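Local coordinates for endo-beta-1,4-mannanase (Alicyclobacillus acidocaldarius, PDB 4CD7), which hydrolyses internal beta-1,4-mannosidic bonds of mannans and manno-oligosaccharides, as an endo-mannanase of glycoside hydrolase family 113, at residues 53-58 against 94-99; 105-110 against 150-155; 146-151 against 177-182; 200-205 against 230-235. All blocks are in the same frame, centred on the assembly; numbering follows the deposited sequence. Where two conformers were deposited one is given.

Contact 1. Residues 53-58 against 94-99; sequences GLMEHP and PTVNCR. With BMA (beta-D-mannopyranose), chain F.
Gly53, Leu54 and Met55 pair in parallel register with Val96, Asn97 and Cys98, the two short strands crossing at -35°. They are neighbours in the eight-stranded TIM barrel, joined through helix 73-85 as a beta-alpha-beta crossover. Four backbone bonds form the ladder, and the last, from Arg99 N to Met55 O at 2.8 Å, carries it just past the end of strand 94-98. On the face bearing Met55, Val96 and Cys98 the packing is apolar: SD of Met55 lies 3.6 Å from Val96 CG2, with Trp123 of helix 120-140 also touching Met55, and SG of Cys98 rests 3.7 Å from Pro58 CA. The other face turns Asn97 to the substrate cleft. Its ND2 makes a weak bond of 2.9 Å to O6 of the chain F mannose, while Arg104 holds OD1. Leu54 sets CD2 beside Asn97 CB and lays CD1 over one face of the Arg99 guanidinium, 4.0 Å from NH1. Glu56 bends at chi2 (-61°), which brings its carboxylate back alongside Arg99. The salt bridge is side-on, its planes 22° apart: Arg99 NE meets Glu56 OE1 at 2.9 Å, and Arg99 NH2 reaches the syn lone pair of Glu56 OE2 at 3.1 Å.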
# COMPACT_ATOMS: atom_id res chain seq x y z
N GLY A 53 -6.00 6.60 9.25
CA GLY A 53 -6.82 6.98 10.41
C GLY A 53 -6.16 6.44 11.66
O GLY A 53 -5.16 5.73 11.56
N LEU A 54 -6.69 6.79 12.83
CA LEU A 54 -6.04 6.46 14.08
C LEU A 54 -6.97 5.81 15.10
O LEU A 54 -8.05 6.32 15.39
CB LEU A 54 -5.45 7.72 14.73
CG LEU A 54 -4.09 8.19 14.24
CD1 LEU A 54 -3.63 9.29 15.19
CD2 LEU A 54 -3.04 7.09 14.12
N MET A 55 -6.52 4.66 15.63
CA MET A 55 -7.08 4.05 16.81
C MET A 55 -6.21 4.43 18.03
O MET A 55 -5.01 4.56 17.90
CB MET A 55 -7.08 2.54 16.66
CG MET A 55 -8.13 2.05 15.66
SD MET A 55 -7.80 0.39 15.06
CE MET A 55 -8.19 -0.57 16.53
N GLU A 56 -6.80 4.60 19.20
CA GLU A 56 -5.99 4.97 20.36
C GLU A 56 -5.17 3.76 20.78
O GLU A 56 -3.98 3.89 21.12
CB GLU A 56 -6.86 5.49 21.52
CG GLU A 56 -7.57 6.79 21.22
CD GLU A 56 -6.59 7.93 20.93
OE1 GLU A 56 -5.49 7.93 21.50
OE2 GLU A 56 -6.92 8.81 20.11
N HIS A 57 -5.80 2.59 20.71
CA HIS A 57 -5.22 1.35 21.18
C HIS A 57 -5.71 0.23 20.27
O HIS A 57 -6.74 0.36 19.61
CB HIS A 57 -5.64 1.03 22.62
CG HIS A 57 -5.37 2.12 23.61
ND1 HIS A 57 -4.09 2.48 24.00
CD2 HIS A 57 -6.21 2.94 24.30
CE1 HIS A 57 -4.16 3.47 24.88
NE2 HIS A 57 -5.43 3.76 25.07
N PRO A 58 -4.96 -0.89 20.22
CA PRO A 58 -5.35 -1.96 19.32
C PRO A 58 -6.68 -2.66 19.68
O PRO A 58 -7.23 -3.40 18.85
CB PRO A 58 -4.14 -2.91 19.37
CG PRO A 58 -3.51 -2.65 20.70
CD PRO A 58 -3.67 -1.16 20.88
N PRO A 94 -6.84 4.13 2.09
CA PRO A 94 -7.06 4.46 3.50
C PRO A 94 -6.72 3.23 4.32
O PRO A 94 -7.11 2.13 3.97
CB PRO A 94 -8.55 4.78 3.57
CG PRO A 94 -9.15 4.21 2.36
CD PRO A 94 -8.08 3.86 1.37
N THR A 95 -5.99 3.42 5.39
CA THR A 95 -5.77 2.35 6.36
C THR A 95 -5.87 2.94 7.78
O THR A 95 -6.39 4.07 7.97
CB THR A 95 -4.46 1.54 6.07
OG1 THR A 95 -4.42 0.36 6.88
CG2 THR A 95 -3.24 2.34 6.31
N VAL A 96 -5.44 2.17 8.76
CA VAL A 96 -5.56 2.56 10.17
C VAL A 96 -4.31 2.19 10.93
O VAL A 96 -3.75 1.11 10.73
CB VAL A 96 -6.82 1.95 10.81
CG1 VAL A 96 -6.78 0.40 10.81
CG2 VAL A 96 -7.05 2.52 12.21
N ASN A 97 -3.85 3.12 11.76
CA ASN A 97 -2.75 2.92 12.69
C ASN A 97 -3.23 3.09 14.13
O ASN A 97 -4.31 3.61 14.39
CB ASN A 97 -1.60 3.90 12.42
CG ASN A 97 -0.75 3.56 11.18
OD1 ASN A 97 -0.84 2.47 10.60
ND2 ASN A 97 0.11 4.50 10.78
N CYS A 98 -2.42 2.60 15.06
CA CYS A 98 -2.68 2.78 16.48
C CYS A 98 -1.73 3.82 17.04
O CYS A 98 -0.54 3.80 16.74
CB CYS A 98 -2.44 1.47 17.23
SG CYS A 98 -3.63 0.18 16.84
N ARG A 99 -2.25 4.71 17.88
CA ARG A 99 -1.44 5.79 18.42
C ARG A 99 -0.25 5.27 19.25
O ARG A 99 0.80 5.89 19.28
CB ARG A 99 -2.27 6.77 19.24
CG ARG A 99 -1.48 8.03 19.59
CD ARG A 99 -2.21 8.95 20.57
NE ARG A 99 -3.50 9.40 20.07
CZ ARG A 99 -3.66 10.38 19.18
NH1 ARG A 99 -2.62 11.01 18.65
NH2 ARG A 99 -4.88 10.72 18.81
C1 BMA F . 6.06 2.60 7.76
C2 BMA F . 6.88 3.80 7.33
C3 BMA F . 7.20 4.55 8.63
C4 BMA F . 5.89 4.97 9.28
C5 BMA F . 4.97 3.78 9.54
C6 BMA F . 3.59 4.24 10.04
O2 BMA F . 6.14 4.59 6.39
O3 BMA F . 8.07 5.67 8.40
O4 BMA F . 6.20 5.62 10.52
O5 BMA F . 4.80 3.01 8.34
O6 BMA F . 2.64 3.16 10.09

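Contact 2. Residues 105-110 against 150-155. With BMA (beta-D-mannopyranose), chain C; IFM (5-hydroxymethyl-3,4-dihydroxypiperidine), chain E.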
# COMPACT_ATOMS: atom_id res chain seq x y z
N GLY A 105 -2.01 -5.15 12.08
CA GLY A 105 -2.18 -6.60 11.92
C GLY A 105 -2.38 -7.38 13.21
O GLY A 105 -2.61 -8.62 13.16
N GLU A 106 -2.29 -6.67 14.33
CA GLU A 106 -2.49 -7.22 15.67
C GLU A 106 -3.67 -6.60 16.44
O GLU A 106 -3.79 -6.81 17.63
CB GLU A 106 -1.20 -7.09 16.49
CG GLU A 106 -0.04 -7.89 15.91
CD GLU A 106 1.29 -7.60 16.55
OE1 GLU A 106 1.39 -6.73 17.44
OE2 GLU A 106 2.25 -8.29 16.17
N ILE A 107 -4.58 -5.89 15.77
CA ILE A 107 -5.79 -5.44 16.48
C ILE A 107 -6.62 -6.64 16.98
O ILE A 107 -6.62 -7.72 16.36
CB ILE A 107 -6.67 -4.47 15.67
CG1 ILE A 107 -7.28 -5.14 14.48
CG2 ILE A 107 -5.88 -3.22 15.31
CD1 ILE A 107 -8.34 -4.29 13.82
N ARG A 108 -7.27 -6.48 18.12
CA ARG A 108 -7.88 -7.62 18.82
C ARG A 108 -9.02 -7.12 19.68
O ARG A 108 -8.92 -6.06 20.30
CB ARG A 108 -6.84 -8.34 19.70
CG ARG A 108 -6.13 -7.39 20.66
CD ARG A 108 -5.07 -8.06 21.53
NE ARG A 108 -4.28 -7.07 22.29
CZ ARG A 108 -3.31 -6.31 21.77
NH1 ARG A 108 -3.01 -6.39 20.47
NH2 ARG A 108 -2.65 -5.45 22.55
N PHE A 109 -10.11 -7.89 19.69
CA PHE A 109 -11.24 -7.66 20.57
C PHE A 109 -11.67 -8.97 21.23
O PHE A 109 -11.62 -10.05 20.62
CB PHE A 109 -12.39 -7.06 19.77
CG PHE A 109 -12.01 -5.79 19.09
CD1 PHE A 109 -12.07 -4.60 19.79
CD2 PHE A 109 -11.56 -5.78 17.79
CE1 PHE A 109 -11.67 -3.43 19.21
CE2 PHE A 109 -11.17 -4.59 17.18
CZ PHE A 109 -11.20 -3.42 17.90
N GLU A 110 -12.12 -8.87 22.48
CA GLU A 110 -12.59 -10.06 23.20
C GLU A 110 -13.96 -10.54 22.73
O GLU A 110 -14.25 -11.74 22.80
CB GLU A 110 -12.62 -9.81 24.71
CG GLU A 110 -11.33 -9.22 25.26
CD GLU A 110 -11.20 -9.32 26.77
OE1 GLU A 110 -11.99 -10.04 27.42
OE2 GLU A 110 -10.28 -8.68 27.30
N CYS A 150 -5.30 -3.22 4.48
CA CYS A 150 -3.85 -3.39 4.43
C CYS A 150 -3.32 -4.13 5.66
O CYS A 150 -3.35 -3.59 6.77
CB CYS A 150 -3.18 -2.01 4.32
SG CYS A 150 -1.39 -2.05 4.25
N GLU A 151 -2.83 -5.36 5.45
CA GLU A 151 -2.11 -6.12 6.46
C GLU A 151 -2.93 -6.45 7.70
O GLU A 151 -2.38 -6.53 8.81
CB GLU A 151 -0.81 -5.41 6.86
CG GLU A 151 0.20 -5.23 5.73
CD GLU A 151 1.41 -4.38 6.13
OE1 GLU A 151 1.59 -4.02 7.32
OE2 GLU A 151 2.18 -4.03 5.21
N MET A 152 -4.24 -6.68 7.54
CA MET A 152 -5.13 -6.84 8.69
C MET A 152 -5.20 -8.30 9.11
O MET A 152 -6.27 -8.93 9.13
CB MET A 152 -6.52 -6.28 8.39
CG MET A 152 -6.54 -4.82 7.91
SD MET A 152 -5.85 -3.65 9.09
CE MET A 152 -7.11 -3.59 10.35
N THR A 153 -4.04 -8.86 9.45
CA THR A 153 -3.98 -10.31 9.69
C THR A 153 -4.97 -10.84 10.75
O THR A 153 -5.64 -11.81 10.51
CB THR A 153 -2.54 -10.73 9.99
OG1 THR A 153 -1.74 -10.47 8.84
CG2 THR A 153 -2.46 -12.24 10.37
N THR A 154 -5.10 -10.17 11.89
CA THR A 154 -6.07 -10.61 12.92
C THR A 154 -7.56 -10.44 12.49
O THR A 154 -8.44 -11.12 13.00
CB THR A 154 -5.88 -9.92 14.28
OG1 THR A 154 -5.78 -8.51 14.08
CG2 THR A 154 -4.60 -10.37 15.02
N ALA A 155 -7.84 -9.47 11.63
CA ALA A 155 -9.19 -9.23 11.13
C ALA A 155 -9.61 -10.21 10.02
O ALA A 155 -10.80 -10.42 9.79
CB ALA A 155 -9.30 -7.80 10.60
C1 BMA C . 5.21 -6.13 10.48
C2 BMA C . 5.45 -4.77 11.16
C3 BMA C . 4.60 -3.72 10.48
C4 BMA C . 4.74 -3.76 8.96
C5 BMA C . 4.59 -5.17 8.40
C6 BMA C . 4.90 -5.21 6.92
O2 BMA C . 6.83 -4.39 11.10
O3 BMA C . 4.89 -2.39 10.93
O4 BMA C . 3.70 -2.96 8.41
O5 BMA C . 5.47 -6.06 9.08
O6 BMA C . 4.96 -6.57 6.47
O4 IFM E . 5.60 1.63 6.85
C4 IFM E . 5.00 0.34 6.93
C3 IFM E . 3.48 0.44 6.72
O3 IFM E . 2.93 1.00 7.92
C2 IFM E . 2.80 -0.91 6.43
N IFM E . 3.63 -1.87 5.73
C1 IFM E . 5.07 -1.91 5.89
C5 IFM E . 5.68 -0.52 5.88
C6 IFM E . 7.18 -0.62 6.12
O6 IFM E . 7.50 -1.19 7.38
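Thr154 turns OG1 into the position between its backbone N and carbonyl carbon (chi1 49°), which aims the hydroxyl at Ile107, and Ile107 places CG1 in the same kind of position (chi1 67°), which sends CD1 toward Met152. The hydroxyl proton goes to the Ile107 carbonyl: Thr154 OG1 lies 2.6 Å from Ile107 O, in the carbonyl plane and on a lone pair. A second bond ties the same threonine to the loop, from Thr154 N to Gly105 O at 3.2 Å, although here the donor sits above the carbonyl plane, 44° out of it. Thr154 thus grips two carbonyls of segment 105-110, one by its side chain and one by its backbone. The apolar part is a meeting of methyls. Met152, folded at chi2 and chi3, brings CE to 3.7 Å from Ile107 CD1, and Trp123 of helix 120-140 touches both side chains. Gly105 CA also packs against the Glu151 carbonyl, 3.1 Å from Glu151 O, and a beta carbon on Gly105 would run into that oxygen. The same Glu151 carbonyl receives a weak bond from Thr153 N, which closes an inverse gamma turn centred on Met152. Two loops are joined in this way, the one following strand 89-98 and the one following strand 145-150. Both belong to the C-terminal rim of a TIM barrel, where loops of this kind build the active-site cleft; here Glu106 and Glu151 border the bound sugars.

Contact 3. Residues 146-151 against 177-182; sequences FCVGCE and VTYNCN. With BMA (beta-D-mannopyranose), chain C; IFM (5-hydroxymethyl-3,4-dihydroxypiperidine), chain E; MAN (alpha-D-mannopyranose), chain B.
Phe146 and Cys147 pair with Val177 and Thr178 in the parallel wall of the TIM barrel, where strands 145-150 and 176-182, linked through helix 159-172, cross at -29°. The backbone is well satisfied. Thr178 N binds Phe146 O, and Val148 N gives a nearly straight bond to Thr178 O at 2.9 Å. A beta bulge then shifts the register by one, and the ladder resumes with Asn180 N on Gly149 O and Glu151 N on Asn180 O, the latter at 2.7 Å. Val148 O, in the bulge, is taken by the Tyr127 hydroxyl. At Gly149 the ring of Tyr179 comes close, CE1 lying 3.5 Å from Gly149 C, and its hydroxyl bonds to Glu156 and to Met152 N. Inside the barrel Asn180 gives OD1 to Lys93 and ND2 to Ser201. Glu151, extended beyond CG (chi2 174°), reaches into the ligand site. Glu151 OE1 accepts a hydrogen bond from BMA O4 (chain C) at 2.6 Å, with Trp103 as a second donor. Glu151 OE2 accepts one from IFM N at 2.7 Å and is also hydrogen-bonded to Ser201 OG. With alanine in place of Glu151, the mannose O4 and the piperidine N would probably lose these acceptors, and Trp103 and Ser201 their carboxylate. The place of Glu151 at the end of the fourth strand is consistent with the acid/base of related TIM-barrel glycosidases. Asn182 continues the line of ligand contacts: Asn182 OD1 accepts a hydrogen bond from O6 of the same mannose at 2.6 Å, and ND2 donates to MAN O3 at 3.0 Å, almost straight at 176°.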
# COMPACT_ATOMS: atom_id res chain seq x y z
N PHE A 146 -9.05 1.28 -5.68
CA PHE A 146 -9.31 1.50 -4.27
C PHE A 146 -8.84 0.26 -3.53
O PHE A 146 -9.16 -0.85 -3.94
CB PHE A 146 -10.81 1.75 -4.04
CG PHE A 146 -11.15 2.08 -2.61
CD1 PHE A 146 -10.93 3.35 -2.11
CD2 PHE A 146 -11.64 1.12 -1.75
CE1 PHE A 146 -11.23 3.66 -0.78
CE2 PHE A 146 -11.92 1.41 -0.44
CZ PHE A 146 -11.73 2.69 0.06
N CYS A 147 -8.10 0.46 -2.45
CA CYS A 147 -7.59 -0.61 -1.60
C CYS A 147 -8.36 -0.63 -0.28
O CYS A 147 -8.28 0.30 0.50
CB CYS A 147 -6.10 -0.40 -1.33
SG CYS A 147 -5.36 -1.74 -0.35
N VAL A 148 -9.09 -1.71 -0.04
CA VAL A 148 -10.07 -1.83 1.04
C VAL A 148 -9.44 -2.24 2.38
O VAL A 148 -10.09 -2.16 3.43
CB VAL A 148 -11.26 -2.74 0.64
CG1 VAL A 148 -10.81 -4.20 0.51
CG2 VAL A 148 -12.42 -2.60 1.62
N GLY A 149 -8.18 -2.66 2.36
CA GLY A 149 -7.50 -2.90 3.60
C GLY A 149 -6.06 -3.26 3.39
O GLY A 149 -5.66 -3.55 2.26
N CYS A 150 -5.30 -3.22 4.48
CA CYS A 150 -3.85 -3.39 4.43
C CYS A 150 -3.32 -4.13 5.66
O CYS A 150 -3.35 -3.59 6.77
CB CYS A 150 -3.18 -2.01 4.32
SG CYS A 150 -1.39 -2.05 4.25
N GLU A 151 -2.83 -5.36 5.45
CA GLU A 151 -2.11 -6.12 6.46
C GLU A 151 -2.93 -6.45 7.70
O GLU A 151 -2.38 -6.53 8.81
CB GLU A 151 -0.81 -5.41 6.86
CG GLU A 151 0.20 -5.23 5.73
CD GLU A 151 1.41 -4.38 6.13
OE1 GLU A 151 1.59 -4.02 7.32
OE2 GLU A 151 2.18 -4.03 5.21
N VAL A 177 -10.99 -2.83 -7.27
CA VAL A 177 -10.87 -2.96 -5.83
C VAL A 177 -9.86 -4.06 -5.53
O VAL A 177 -9.90 -5.12 -6.14
CB VAL A 177 -12.23 -3.32 -5.17
CG1 VAL A 177 -12.06 -3.66 -3.71
CG2 VAL A 177 -13.23 -2.18 -5.36
N THR A 178 -8.94 -3.77 -4.61
CA THR A 178 -8.05 -4.80 -4.09
C THR A 178 -8.08 -4.80 -2.57
O THR A 178 -8.56 -3.86 -1.94
CB THR A 178 -6.60 -4.57 -4.59
OG1 THR A 178 -5.80 -5.72 -4.30
CG2 THR A 178 -5.97 -3.30 -3.97
N TYR A 179 -7.62 -5.89 -2.00
CA TYR A 179 -7.25 -5.97 -0.58
C TYR A 179 -5.78 -6.38 -0.56
O TYR A 179 -5.39 -7.30 -1.27
CB TYR A 179 -8.12 -7.01 0.19
CG TYR A 179 -7.61 -7.27 1.57
CD1 TYR A 179 -7.79 -6.32 2.60
CD2 TYR A 179 -6.89 -8.42 1.87
CE1 TYR A 179 -7.27 -6.51 3.86
CE2 TYR A 179 -6.39 -8.61 3.15
CZ TYR A 179 -6.58 -7.67 4.15
OH TYR A 179 -6.03 -7.87 5.41
N ASN A 180 -5.01 -5.71 0.29
CA ASN A 180 -3.56 -5.82 0.47
C ASN A 180 -3.28 -6.64 1.76
O ASN A 180 -3.34 -6.14 2.88
CB ASN A 180 -3.03 -4.37 0.50
CG ASN A 180 -1.56 -4.18 0.88
OD1 ASN A 180 -1.12 -3.00 0.97
ND2 ASN A 180 -0.79 -5.24 1.08
N CYS A 181 -2.98 -7.92 1.59
CA CYS A 181 -2.63 -8.79 2.74
C CYS A 181 -1.15 -8.68 3.04
O CYS A 181 -0.37 -8.15 2.22
CB CYS A 181 -3.02 -10.26 2.49
SG CYS A 181 -1.99 -11.13 1.29
N ASN A 182 -0.74 -9.15 4.21
CA ASN A 182 0.67 -9.17 4.57
C ASN A 182 1.38 -10.29 3.82
O ASN A 182 0.76 -11.27 3.42
CB ASN A 182 0.86 -9.33 6.09
CG ASN A 182 2.23 -8.85 6.55
OD1 ASN A 182 2.82 -7.97 5.93
ND2 ASN A 182 2.75 -9.44 7.63
C1 BMA C . 5.21 -6.13 10.48
C2 BMA C . 5.45 -4.77 11.16
C3 BMA C . 4.60 -3.72 10.48
C4 BMA C . 4.74 -3.76 8.96
C5 BMA C . 4.59 -5.17 8.40
C6 BMA C . 4.90 -5.21 6.92
O2 BMA C . 6.83 -4.39 11.10
O3 BMA C . 4.89 -2.39 10.93
O4 BMA C . 3.70 -2.96 8.41
O5 BMA C . 5.47 -6.06 9.08
O6 BMA C . 4.96 -6.57 6.47
O4 IFM E . 5.60 1.63 6.85
C4 IFM E . 5.00 0.34 6.93
C3 IFM E . 3.48 0.44 6.72
O3 IFM E . 2.93 1.00 7.92
C2 IFM E . 2.80 -0.91 6.43
N IFM E . 3.63 -1.87 5.73
C1 IFM E . 5.07 -1.91 5.89
C5 IFM E . 5.68 -0.52 5.88
C6 IFM E . 7.18 -0.62 6.12
O6 IFM E . 7.50 -1.19 7.38
C1 MAN B . 6.68 -11.05 11.02
C2 MAN B . 5.87 -10.58 9.84
C3 MAN B . 6.08 -9.08 9.75
C4 MAN B . 5.61 -8.43 11.06
C5 MAN B . 6.15 -9.12 12.33
C6 MAN B . 5.33 -8.72 13.55
O1 MAN B . 8.04 -11.41 10.74
O2 MAN B . 4.49 -10.92 10.02
O3 MAN B . 5.40 -8.53 8.65
O4 MAN B . 6.07 -7.09 11.10
O5 MAN B . 6.18 -10.56 12.25
O6 MAN B . 6.22 -8.42 14.58

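Contact 4. Residues 200-205 against 230-235. With IFM (5-hydroxymethyl-3,4-dihydroxypiperidine), chain E; BMA (beta-D-mannopyranose), chain C.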
# COMPACT_ATOMS: atom_id res chain seq x y z
N SER A 200 -0.42 -7.99 -2.12
CA SER A 200 0.26 -8.17 -0.85
C SER A 200 1.37 -7.16 -0.59
O SER A 200 1.84 -6.47 -1.49
CB SER A 200 0.83 -9.59 -0.69
OG SER A 200 1.84 -9.83 -1.65
N SER A 201 1.73 -7.09 0.69
CA SER A 201 2.87 -6.34 1.19
C SER A 201 4.04 -7.30 1.16
O SER A 201 4.33 -8.01 2.14
CB SER A 201 2.62 -5.86 2.63
OG SER A 201 1.74 -4.73 2.69
N ALA A 202 4.68 -7.33 0.00
CA ALA A 202 5.62 -8.37 -0.35
C ALA A 202 7.05 -8.12 0.13
O ALA A 202 8.00 -8.16 -0.68
CB ALA A 202 5.61 -8.55 -1.86
N TYR A 203 7.21 -7.95 1.44
CA TYR A 203 8.51 -7.69 2.06
C TYR A 203 9.24 -9.00 2.33
O TYR A 203 9.54 -9.34 3.46
CB TYR A 203 8.30 -6.91 3.34
CG TYR A 203 7.71 -5.52 3.12
CD1 TYR A 203 8.50 -4.48 2.67
CD2 TYR A 203 6.37 -5.24 3.41
CE1 TYR A 203 7.98 -3.19 2.49
CE2 TYR A 203 5.84 -3.97 3.24
CZ TYR A 203 6.65 -2.94 2.78
OH TYR A 203 6.16 -1.66 2.62
N TYR A 204 9.49 -9.75 1.28
CA TYR A 204 10.22 -11.00 1.37
C TYR A 204 11.71 -10.68 1.51
O TYR A 204 12.23 -9.84 0.79
CB TYR A 204 9.92 -11.89 0.16
CG TYR A 204 8.48 -12.30 0.17
CD1 TYR A 204 8.01 -13.14 1.17
CD2 TYR A 204 7.57 -11.80 -0.76
CE1 TYR A 204 6.67 -13.51 1.22
CE2 TYR A 204 6.22 -12.15 -0.71
CZ TYR A 204 5.78 -12.99 0.31
OH TYR A 204 4.44 -13.38 0.42
N PRO A 205 12.39 -11.35 2.43
CA PRO A 205 13.85 -11.16 2.49
C PRO A 205 14.56 -11.45 1.15
O PRO A 205 14.07 -12.24 0.34
CB PRO A 205 14.29 -12.17 3.55
CG PRO A 205 13.08 -12.51 4.34
CD PRO A 205 11.90 -12.30 3.45
N MET A 230 0.97 -4.59 -3.52
CA MET A 230 0.51 -3.25 -3.13
C MET A 230 1.52 -2.50 -2.25
O MET A 230 1.46 -1.25 -2.16
CB MET A 230 -0.84 -3.30 -2.43
CG MET A 230 -2.04 -2.97 -3.30
SD MET A 230 -1.99 -1.31 -3.98
CE MET A 230 -2.15 -0.31 -2.53
N GLU A 231 2.46 -3.21 -1.64
CA GLU A 231 3.64 -2.58 -1.02
C GLU A 231 4.85 -3.48 -1.30
O GLU A 231 4.73 -4.69 -1.17
CB GLU A 231 3.55 -2.47 0.51
CG GLU A 231 2.33 -1.78 1.07
CD GLU A 231 2.49 -1.37 2.54
OE1 GLU A 231 3.60 -1.51 3.12
OE2 GLU A 231 1.47 -0.94 3.12
N VAL A 232 5.98 -2.89 -1.66
CA VAL A 232 7.25 -3.61 -1.70
C VAL A 232 8.37 -2.59 -1.62
O VAL A 232 8.31 -1.54 -2.25
CB VAL A 232 7.31 -4.54 -2.96
CG1 VAL A 232 7.39 -3.75 -4.26
CG2 VAL A 232 8.42 -5.54 -2.81
N GLY A 233 9.39 -2.87 -0.82
CA GLY A 233 10.50 -1.94 -0.66
C GLY A 233 11.43 -2.43 0.41
O GLY A 233 11.21 -3.50 1.03
N CYS A 234 12.47 -1.65 0.64
CA CYS A 234 13.46 -1.95 1.66
C CYS A 234 14.15 -0.66 2.12
O CYS A 234 14.50 0.17 1.29
CB CYS A 234 14.47 -2.94 1.07
SG CYS A 234 15.72 -3.55 2.22
N PRO A 235 14.36 -0.51 3.43
CA PRO A 235 15.11 0.66 3.84
C PRO A 235 16.56 0.54 3.40
O PRO A 235 17.10 -0.57 3.33
CB PRO A 235 15.03 0.64 5.38
CG PRO A 235 13.92 -0.26 5.73
CD PRO A 235 13.83 -1.25 4.59
O4 IFM E . 5.60 1.63 6.85
C4 IFM E . 5.00 0.34 6.93
C3 IFM E . 3.48 0.44 6.72
O3 IFM E . 2.93 1.00 7.92
C2 IFM E . 2.80 -0.91 6.43
N IFM E . 3.63 -1.87 5.73
C1 IFM E . 5.07 -1.91 5.89
C5 IFM E . 5.68 -0.52 5.88
C6 IFM E . 7.18 -0.62 6.12
O6 IFM E . 7.50 -1.19 7.38
C1 BMA C . 5.21 -6.13 10.48
C2 BMA C . 5.45 -4.77 11.16
C3 BMA C . 4.60 -3.72 10.48
C4 BMA C . 4.74 -3.76 8.96
C5 BMA C . 4.59 -5.17 8.40
C6 BMA C . 4.90 -5.21 6.92
O2 BMA C . 6.83 -4.39 11.10
O3 BMA C . 4.89 -2.39 10.93
O4 BMA C . 3.70 -2.96 8.41
O5 BMA C . 5.47 -6.06 9.08
O6 BMA C . 4.96 -6.57 6.47
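Part of the ligand-binding site is formed where Tyr203 meets Glu231, at the C-terminal ends of neighbouring strands 197-201 and 227-232. Ser201 and Glu231 form a parallel bridge, with Ala202 N bonded to Glu231 O at 2.9 Å; Ser200 O receives weak bonds from Met230 N and Glu231 N. Two successive inverse gamma turns, centred on Ala202 and Tyr203, then lead the chain off the strand. Tyr203 CG stands anti to the carbonyl carbon (chi1 -65°), which carries the ring across to Glu231. Its hydroxyl donates to the anti lone pair of Glu231 OE1 at 2.6 Å, ring and carboxylate planes being 89° apart. In the TIM barrel this glutamate lies near the C-terminal end of the seventh strand, a position consistent with the nucleophile of related retaining glycosidases. Glu231 OE1 also accepts a hydrogen bond from IFM N at 2.6 Å, and Lys93 holds OE2 by a salt bridge. A phenylalanine in place of Tyr203 would probably leave Glu231 OE1 without its hydroxyl donor, with Lys93 and the ligand as remaining holds. Ser201 OG, bonded to Glu151, lies 3.4 Å from Glu231 CG. At the ring edge, Tyr203 CD1 is 3.3 Å from Gly233 O, a buried oxygen with no hydrogen-bond partner.

The four contacts follow one another round the barrel in strand order, contact 2 in the loops at its C-terminal end. Contacts 1 and 2 touch through Met55 CE and Ile107 CG2, 3.7 Å apart, and through a probable hydrogen bond between Pro58 O and Arg108 N. Contacts 2 and 3 share Cys150 and Glu151, and the loop of contact 2 thereby starts from the strand of contact 3. Contacts 3 and 4 bring the two glutamates together: Glu151 OE2 is 3.6 Å from Glu231 OE1, and Ser201 OG is 2.7 Å from Glu151 OE2. The piperidine N bonds to both carboxylates. Contact 1 stays about 7 Å from contact 4 at the nearest atoms; its Asn97 side chain is about 5 Å from the bound IFM.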